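Local coordinates for protein transcriptional regulator, LacI family (Burkholderia phymatum, PDB 2RGY) that probably regulates transcription as a LacI-family DNA-binding protein whose periplasmic-binding-protein-like core likely senses a sugar-like effector, at residues 22-34 / 244-256. Sequence-based numbering, arbitrary orientation.
Sequences YYGTILKQTDLEL and TAELTQNAVRWLI
The carboxylate of Glu33 is gripped at both oxygens by the facing helix. Arg253 NE donates to Glu33 OE1 at 3.0 Å in a nearly straight salt bridge (171°), and Gln249 NE2 reaches Glu33 OE2 at 3.2 Å. Each donor keeps its partner near its own plane yet meets the oxygen from above the carboxylate plane, which stands nearly perpendicular to the guanidinium. Gln249 NE2 also lies over one face of that guanidinium, near its rim, without hydrogen-bonding to it, both being donors. Glu33 bends back at chi2 (-52°) to present its carboxylate to both donors, while its stem sits as a knob in the hole formed by Gln249, Val252, Arg253 and Ile256; CB rests on Val252 CG1 at 3.7 Å. The positive charge of Arg253, with the Gln249 amide as second donor, would favour the ionised carboxylate.

One turn back, Gln29 lays CB on Thr248 CG2 (3.6 Å) and CG against the carbonyl oxygen of Ala245. The Thr248 hydroxyl is turned to its own helix, bonding Thr244 O at 2.8 Å, which leaves CG2 to face Gln29 and Ile26. Thr30 does likewise: its OG1 donates to Ile26 O, a carbonyl that Thr30 N meets from the opposite face, and the same OG1 also touches Val252 CG2. At the N-terminal end Thr25 CG2 meets Ala245 CB at 3.9 Å, and Thr244 OG1 comes obliquely to Tyr22 CE1 (3.1 Å).

Leu27, on the same helix 21-36, packs on Phe18 of the second subunit. The helices run in roughly the same direction, 39° apart with axes 8.8 Å at closest, side by side on one face of the five-stranded parallel sheet of this Rossmann-like lobe. Thr30 and Leu34 reach strands 10-14 and 40-44, whereas Ala251 and Leu255 rest on strand 93-96.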
ATOM      1  N   TYR A  22       4.546   4.077  -2.065  1.00 25.80           N
ATOM      2  CA  TYR A  22       5.008   5.299  -2.718  1.00 24.80           C
ATOM      3  C   TYR A  22       3.828   6.275  -2.771  1.00 23.09           C
ATOM      4  O   TYR A  22       3.941   7.429  -2.368  1.00 21.59           O
ATOM      5  CB  TYR A  22       5.494   4.986  -4.137  1.00 25.54           C
ATOM      6  CG  TYR A  22       5.898   6.205  -4.926  1.00 28.04           C
ATOM      7  CD1 TYR A  22       7.100   6.871  -4.666  1.00 28.00           C
ATOM      8  CD2 TYR A  22       5.070   6.700  -5.929  1.00 27.87           C
ATOM      9  CE1 TYR A  22       7.464   8.008  -5.399  1.00 27.41           C
ATOM     10  CE2 TYR A  22       5.421   7.826  -6.661  1.00 28.65           C
ATOM     11  CZ  TYR A  22       6.618   8.478  -6.392  1.00 28.40           C
ATOM     12  OH  TYR A  22       6.936   9.601  -7.122  1.00 27.42           O
ATOM     13  N   TYR A  23       2.686   5.804  -3.263  1.00 22.31           N
ATOM     14  CA  TYR A  23       1.522   6.669  -3.336  1.00 20.82           C
ATOM     15  C   TYR A  23       0.951   6.909  -1.946  1.00 20.20           C
ATOM     16  O   TYR A  23       0.384   7.965  -1.689  1.00 19.58           O
ATOM     17  CB  TYR A  23       0.476   6.076  -4.276  1.00 20.78           C
ATOM     18  CG  TYR A  23       0.969   6.074  -5.705  1.00 24.04           C
ATOM     19  CD1 TYR A  23       1.193   7.272  -6.379  1.00 23.46           C
ATOM     20  CD2 TYR A  23       1.287   4.885  -6.351  1.00 25.47           C
ATOM     21  CE1 TYR A  23       1.733   7.287  -7.665  1.00 26.25           C
ATOM     22  CE2 TYR A  23       1.826   4.884  -7.637  1.00 27.37           C
ATOM     23  CZ  TYR A  23       2.047   6.093  -8.287  1.00 27.75           C
ATOM     24  OH  TYR A  23       2.594   6.107  -9.554  1.00 27.48           O
ATOM     25  N   GLY A  24       1.110   5.939  -1.051  1.00 19.68           N
ATOM     26  CA  GLY A  24       0.626   6.119   0.305  1.00 18.99           C
ATOM     27  C   GLY A  24       1.370   7.269   0.965  1.00 19.46           C
ATOM     28  O   GLY A  24       0.794   8.043   1.731  1.00 18.57           O
ATOM     29  N   THR A  25       2.659   7.381   0.666  1.00 18.28           N
ATOM     30  CA  THR A  25       3.494   8.445   1.224  1.00 20.46           C
ATOM     31  C   THR A  25       3.003   9.816   0.771  1.00 18.78           C
ATOM     32  O   THR A  25       2.943  10.764   1.550  1.00 17.05           O
ATOM     33  CB  THR A  25       4.959   8.280   0.770  1.00 21.52           C
ATOM     34  OG1 THR A  25       5.436   6.996   1.194  1.00 24.61           O
ATOM     35  CG2 THR A  25       5.837   9.376   1.370  1.00 21.81           C
ATOM     36  N   ILE A  26       2.655   9.904  -0.507  1.00 18.24           N
ATOM     37  CA  ILE A  26       2.169  11.146  -1.085  1.00 17.62           C
ATOM     38  C   ILE A  26       0.841  11.523  -0.448  1.00 18.11           C
ATOM     39  O   ILE A  26       0.623  12.685  -0.114  1.00 17.52           O
ATOM     40  CB  ILE A  26       2.006  10.989  -2.603  1.00 17.99           C
ATOM     41  CG1 ILE A  26       3.373  10.710  -3.227  1.00 17.85           C
ATOM     42  CG2 ILE A  26       1.394  12.234  -3.211  1.00 16.61           C
ATOM     43  CD1 ILE A  26       3.305  10.336  -4.681  1.00 20.26           C
ATOM     44  N   LEU A  27      -0.033  10.536  -0.268  1.00 17.52           N
ATOM     45  CA  LEU A  27      -1.335  10.777   0.346  1.00 18.28           C
ATOM     46  C   LEU A  27      -1.153  11.227   1.791  1.00 18.76           C
ATOM     47  O   LEU A  27      -1.781  12.190   2.240  1.00 17.06           O
ATOM     48  CB  LEU A  27      -2.187   9.501   0.334  1.00 21.61           C
ATOM     49  CG  LEU A  27      -2.433   8.817  -1.015  1.00 23.53           C
ATOM     50  CD1 LEU A  27      -3.182   7.526  -0.784  1.00 25.15           C
ATOM     51  CD2 LEU A  27      -3.216   9.741  -1.937  1.00 24.03           C
ATOM     52  N   LYS A  28      -0.296  10.525   2.524  1.00 17.26           N
ATOM     53  CA  LYS A  28      -0.068  10.857   3.922  1.00 18.63           C
ATOM     54  C   LYS A  28       0.459  12.277   4.105  1.00 18.35           C
ATOM     55  O   LYS A  28      -0.097  13.038   4.889  1.00 18.28           O
ATOM     56  CB  LYS A  28       0.900   9.852   4.556  1.00 20.52           C
ATOM     57  CG  LYS A  28       1.229  10.118   6.028  1.00 23.65           C
ATOM     58  CD  LYS A  28       2.225   9.070   6.553  1.00 28.86           C
ATOM     59  CE  LYS A  28       2.759   9.414   7.949  1.00 33.16           C
ATOM     60  NZ  LYS A  28       3.852   8.469   8.393  1.00 33.23           N
ATOM     61  N   GLN A  29       1.522  12.629   3.386  1.00 18.37           N
ATOM     62  CA  GLN A  29       2.105  13.967   3.491  1.00 19.27           C
ATOM     63  C   GLN A  29       1.143  15.071   3.075  1.00 17.97           C
ATOM     64  O   GLN A  29       1.146  16.142   3.666  1.00 17.73           O
ATOM     65  CB  GLN A  29       3.369  14.091   2.642  1.00 19.49           C
ATOM     66  CG  GLN A  29       4.588  13.424   3.230  1.00 25.62           C
ATOM     67  CD  GLN A  29       4.839  13.839   4.666  1.00 23.80           C
ATOM     68  OE1 GLN A  29       4.877  15.024   4.992  1.00 25.93           O
ATOM     69  NE2 GLN A  29       5.009  12.858   5.530  1.00 28.32           N
ATOM     70  N   THR A  30       0.337  14.824   2.047  1.00 17.32           N
ATOM     71  CA  THR A  30      -0.612  15.836   1.601  1.00 18.20           C
ATOM     72  C   THR A  30      -1.639  16.049   2.717  1.00 18.86           C
ATOM     73  O   THR A  30      -1.913  17.181   3.107  1.00 20.60           O
ATOM     74  CB  THR A  30      -1.334  15.406   0.300  1.00 20.16           C
ATOM     75  OG1 THR A  30      -0.368  15.101  -0.713  1.00 17.87           O
ATOM     76  CG2 THR A  30      -2.235  16.529  -0.204  1.00 20.29           C
ATOM     77  N   ASP A  31      -2.191  14.956   3.235  1.00 20.46           N
ATOM     78  CA  ASP A  31      -3.180  15.017   4.315  1.00 22.33           C
ATOM     79  C   ASP A  31      -2.600  15.761   5.518  1.00 21.82           C
ATOM     80  O   ASP A  31      -3.256  16.611   6.116  1.00 23.65           O
ATOM     81  CB  ASP A  31      -3.595  13.590   4.721  1.00 24.47           C
ATOM     82  CG  ASP A  31      -4.525  13.557   5.938  1.00 27.46           C
ATOM     83  OD1 ASP A  31      -5.475  14.368   5.997  1.00 27.73           O
ATOM     84  OD2 ASP A  31      -4.320  12.701   6.832  1.00 30.43           O
ATOM     85  N   LEU A  32      -1.352  15.438   5.834  1.00 21.90           N
ATOM     86  CA  LEU A  32      -0.617  16.016   6.953  1.00 22.85           C
ATOM     87  C   LEU A  32      -0.459  17.534   6.873  1.00 21.71           C
ATOM     88  O   LEU A  32      -0.806  18.256   7.811  1.00 20.37           O
ATOM     89  CB  LEU A  32       0.759  15.351   7.026  1.00 25.97           C
ATOM     90  CG  LEU A  32       1.365  14.977   8.376  1.00 29.40           C
ATOM     91  CD1 LEU A  32       0.303  14.341   9.255  1.00 30.49           C
ATOM     92  CD2 LEU A  32       2.535  14.001   8.161  1.00 30.29           C
ATOM     93  N   GLU A  33       0.069  18.022   5.754  1.00 20.17           N
ATOM     94  CA  GLU A  33       0.273  19.454   5.602  1.00 20.35           C
ATOM     95  C   GLU A  33      -1.042  20.224   5.602  1.00 20.54           C
ATOM     96  O   GLU A  33      -1.105  21.363   6.074  1.00 19.71           O
ATOM     97  CB  GLU A  33       1.059  19.747   4.327  1.00 19.84           C
ATOM     98  CG  GLU A  33       2.509  19.254   4.366  1.00 23.23           C
ATOM     99  CD  GLU A  33       3.290  19.733   5.602  1.00 24.05           C
ATOM    100  OE1 GLU A  33       3.200  20.927   5.962  1.00 25.36           O
ATOM    101  OE2 GLU A  33       4.013  18.909   6.208  1.00 24.33           O
ATOM    102  N   LEU A  34      -2.092  19.607   5.072  1.00 19.05           N
ATOM    103  CA  LEU A  34      -3.394  20.254   5.036  1.00 19.10           C
ATOM    104  C   LEU A  34      -4.034  20.264   6.420  1.00 18.91           C
ATOM    105  O   LEU A  34      -4.664  21.244   6.804  1.00 16.96           O
ATOM    106  CB  LEU A  34      -4.312  19.549   4.041  1.00 18.97           C
ATOM    107  CG  LEU A  34      -4.139  19.945   2.579  1.00 20.84           C
ATOM    108  CD1 LEU A  34      -4.946  19.015   1.711  1.00 24.61           C
ATOM    109  CD2 LEU A  34      -4.604  21.377   2.386  1.00 23.69           C
ATOM    110  N   THR A 244      10.808  11.094  -1.450  1.00 23.21           N
ATOM    111  CA  THR A 244       9.415  11.332  -1.795  1.00 23.09           C
ATOM    112  C   THR A 244       8.629  12.111  -0.751  1.00 22.20           C
ATOM    113  O   THR A 244       7.844  12.992  -1.098  1.00 24.06           O
ATOM    114  CB  THR A 244       8.712   9.993  -2.075  1.00 23.44           C
ATOM    115  OG1 THR A 244       9.287   9.411  -3.252  1.00 23.86           O
ATOM    116  CG2 THR A 244       7.213  10.193  -2.280  1.00 22.45           C
ATOM    117  N   ALA A 245       8.828  11.792   0.521  1.00 21.71           N
ATOM    118  CA  ALA A 245       8.117  12.495   1.586  1.00 22.75           C
ATOM    119  C   ALA A 245       8.502  13.974   1.612  1.00 22.77           C
ATOM    120  O   ALA A 245       7.636  14.841   1.738  1.00 22.16           O
ATOM    121  CB  ALA A 245       8.414  11.854   2.931  1.00 22.53           C
ATOM    122  N   GLU A 246       9.797  14.257   1.479  1.00 23.02           N
ATOM    123  CA  GLU A 246      10.289  15.635   1.500  1.00 24.07           C
ATOM    124  C   GLU A 246       9.802  16.474   0.323  1.00 22.73           C
ATOM    125  O   GLU A 246       9.378  17.610   0.505  1.00 20.63           O
ATOM    126  CB  GLU A 246      11.824  15.666   1.529  1.00 26.54           C
ATOM    127  CG  GLU A 246      12.455  15.057   2.773  1.00 31.70           C
ATOM    128  CD  GLU A 246      12.896  13.618   2.548  1.00 35.98           C
ATOM    129  OE1 GLU A 246      12.032  12.761   2.261  1.00 38.03           O
ATOM    130  OE2 GLU A 246      14.114  13.346   2.646  1.00 38.16           O
ATOM    131  N   LEU A 247       9.873  15.921  -0.882  1.00 22.31           N
ATOM    132  CA  LEU A 247       9.429  16.663  -2.056  1.00 21.95           C
ATOM    133  C   LEU A 247       7.927  16.916  -1.993  1.00 20.46           C
ATOM    134  O   LEU A 247       7.460  17.995  -2.362  1.00 20.66           O
ATOM    135  CB  LEU A 247       9.804  15.912  -3.340  1.00 24.21           C
ATOM    136  CG  LEU A 247      11.295  16.002  -3.714  1.00 28.68           C
ATOM    137  CD1 LEU A 247      11.612  15.071  -4.876  1.00 28.19           C
ATOM    138  CD2 LEU A 247      11.650  17.446  -4.073  1.00 28.61           C
ATOM    139  N   THR A 248       7.175  15.938  -1.504  1.00 18.35           N
ATOM    140  CA  THR A 248       5.731  16.091  -1.392  1.00 18.80           C
ATOM    141  C   THR A 248       5.421  17.174  -0.355  1.00 18.41           C
ATOM    142  O   THR A 248       4.605  18.061  -0.585  1.00 18.42           O
ATOM    143  CB  THR A 248       5.040  14.774  -0.955  1.00 18.57           C
ATOM    144  OG1 THR A 248       5.290  13.746  -1.920  1.00 18.07           O
ATOM    145  CG2 THR A 248       3.546  14.985  -0.838  1.00 18.51           C
ATOM    146  N   GLN A 249       6.074  17.095   0.793  1.00 18.12           N
ATOM    147  CA  GLN A 249       5.859  18.071   1.842  1.00 19.28           C
ATOM    148  C   GLN A 249       6.087  19.482   1.297  1.00 18.15           C
ATOM    149  O   GLN A 249       5.280  20.384   1.519  1.00 18.81           O
ATOM    150  CB  GLN A 249       6.808  17.781   3.009  1.00 19.96           C
ATOM    151  CG  GLN A 249       6.780  18.819   4.105  1.00 24.50           C
ATOM    152  CD  GLN A 249       7.693  18.454   5.250  1.00 26.43           C
ATOM    153  OE1 GLN A 249       8.903  18.275   5.070  1.00 29.14           O
ATOM    154  NE2 GLN A 249       7.124  18.339   6.435  1.00 30.18           N
ATOM    155  N   ASN A 250       7.179  19.663   0.565  1.00 16.34           N
ATOM    156  CA  ASN A 250       7.498  20.961  -0.001  1.00 16.98           C
ATOM    157  C   ASN A 250       6.591  21.358  -1.173  1.00 17.74           C
ATOM    158  O   ASN A 250       6.252  22.535  -1.335  1.00 17.66           O
ATOM    159  CB  ASN A 250       8.977  20.986  -0.403  1.00 16.84           C
ATOM    160  CG  ASN A 250       9.896  21.175   0.797  1.00 17.84           C
ATOM    161  OD1 ASN A 250      10.102  22.301   1.257  1.00 18.90           O
ATOM    162  ND2 ASN A 250      10.428  20.075   1.327  1.00 15.45           N
ATOM    163  N   ALA A 251       6.184  20.385  -1.980  1.00 16.12           N
ATOM    164  CA  ALA A 251       5.299  20.668  -3.099  1.00 16.50           C
ATOM    165  C   ALA A 251       3.958  21.146  -2.547  1.00 17.27           C
ATOM    166  O   ALA A 251       3.387  22.115  -3.032  1.00 17.10           O
ATOM    167  CB  ALA A 251       5.095  19.407  -3.945  1.00 17.27           C
ATOM    168  N   VAL A 252       3.467  20.472  -1.512  1.00 16.60           N
ATOM    169  CA  VAL A 252       2.195  20.839  -0.912  1.00 15.96           C
ATOM    170  C   VAL A 252       2.284  22.157  -0.140  1.00 17.52           C
ATOM    171  O   VAL A 252       1.339  22.936  -0.142  1.00 16.65           O
ATOM    172  CB  VAL A 252       1.671  19.714   0.000  1.00 15.06           C
ATOM    173  CG1 VAL A 252       0.386  20.146   0.676  1.00 16.21           C
ATOM    174  CG2 VAL A 252       1.415  18.460  -0.832  1.00 16.69           C
ATOM    175  N   ARG A 253       3.414  22.410   0.516  1.00 17.27           N
ATOM    176  CA  ARG A 253       3.587  23.666   1.246  1.00 17.01           C
ATOM    177  C   ARG A 253       3.605  24.840   0.268  1.00 17.40           C
ATOM    178  O   ARG A 253       3.004  25.884   0.528  1.00 17.57           O
ATOM    179  CB  ARG A 253       4.879  23.639   2.060  1.00 17.13           C
ATOM    180  CG  ARG A 253       4.760  22.796   3.317  1.00 16.60           C
ATOM    181  CD  ARG A 253       6.053  22.770   4.110  1.00 19.77           C
ATOM    182  NE  ARG A 253       5.865  22.092   5.389  1.00 20.83           N
ATOM    183  CZ  ARG A 253       6.835  21.847   6.260  1.00 23.49           C
ATOM    184  NH1 ARG A 253       8.079  22.219   5.992  1.00 21.05           N
ATOM    185  NH2 ARG A 253       6.558  21.239   7.402  1.00 25.04           N
ATOM    186  N   TRP A 254       4.285  24.659  -0.860  1.00 14.71           N
ATOM    187  CA  TRP A 254       4.364  25.689  -1.887  1.00 17.32           C
ATOM    188  C   TRP A 254       2.950  26.042  -2.335  1.00 18.32           C
ATOM    189  O   TRP A 254       2.602  27.216  -2.456  1.00 17.74           O
ATOM    190  CB  TRP A 254       5.161  25.183  -3.089  1.00 15.69           C
ATOM    191  CG  TRP A 254       5.296  26.193  -4.188  1.00 16.76           C
ATOM    192  CD1 TRP A 254       6.168  27.244  -4.229  1.00 17.47           C
ATOM    193  CD2 TRP A 254       4.524  26.263  -5.397  1.00 17.10           C
ATOM    194  NE1 TRP A 254       5.989  27.963  -5.392  1.00 19.01           N
ATOM    195  CE2 TRP A 254       4.982  27.382  -6.125  1.00 18.69           C
ATOM    196  CE3 TRP A 254       3.485  25.487  -5.938  1.00 16.55           C
ATOM    197  CZ2 TRP A 254       4.437  27.750  -7.371  1.00 17.44           C
ATOM    198  CZ3 TRP A 254       2.941  25.852  -7.180  1.00 15.98           C
ATOM    199  CH2 TRP A 254       3.421  26.972  -7.877  1.00 17.94           C
ATOM    200  N   LEU A 255       2.138  25.011  -2.560  1.00 16.86           N
ATOM    201  CA  LEU A 255       0.759  25.197  -2.995  1.00 17.71           C
ATOM    202  C   LEU A 255      -0.068  25.892  -1.914  1.00 17.78           C
ATOM    203  O   LEU A 255      -0.865  26.781  -2.202  1.00 18.32           O
ATOM    204  CB  LEU A 255       0.144  23.838  -3.345  1.00 16.92           C
ATOM    205  CG  LEU A 255      -1.268  23.835  -3.931  1.00 18.18           C
ATOM    206  CD1 LEU A 255      -1.274  24.637  -5.227  1.00 18.87           C
ATOM    207  CD2 LEU A 255      -1.729  22.400  -4.171  1.00 14.41           C
ATOM    208  N   ILE A 256       0.132  25.493  -0.668  1.00 16.75           N
ATOM    209  CA  ILE A 256      -0.604  26.092   0.435  1.00 18.02           C
ATOM    210  C   ILE A 256      -0.265  27.586   0.557  1.00 17.62           C
ATOM    211  O   ILE A 256      -1.142  28.400   0.842  1.00 18.89           O
ATOM    212  CB  ILE A 256      -0.331  25.310   1.757  1.00 18.38           C
ATOM    213  CG1 ILE A 256      -0.991  23.922   1.660  1.00 18.00           C
ATOM    214  CG2 ILE A 256      -0.875  26.072   2.956  1.00 17.38           C
ATOM    215  CD1 ILE A 256      -0.796  23.028   2.877  1.00 18.12           C
TER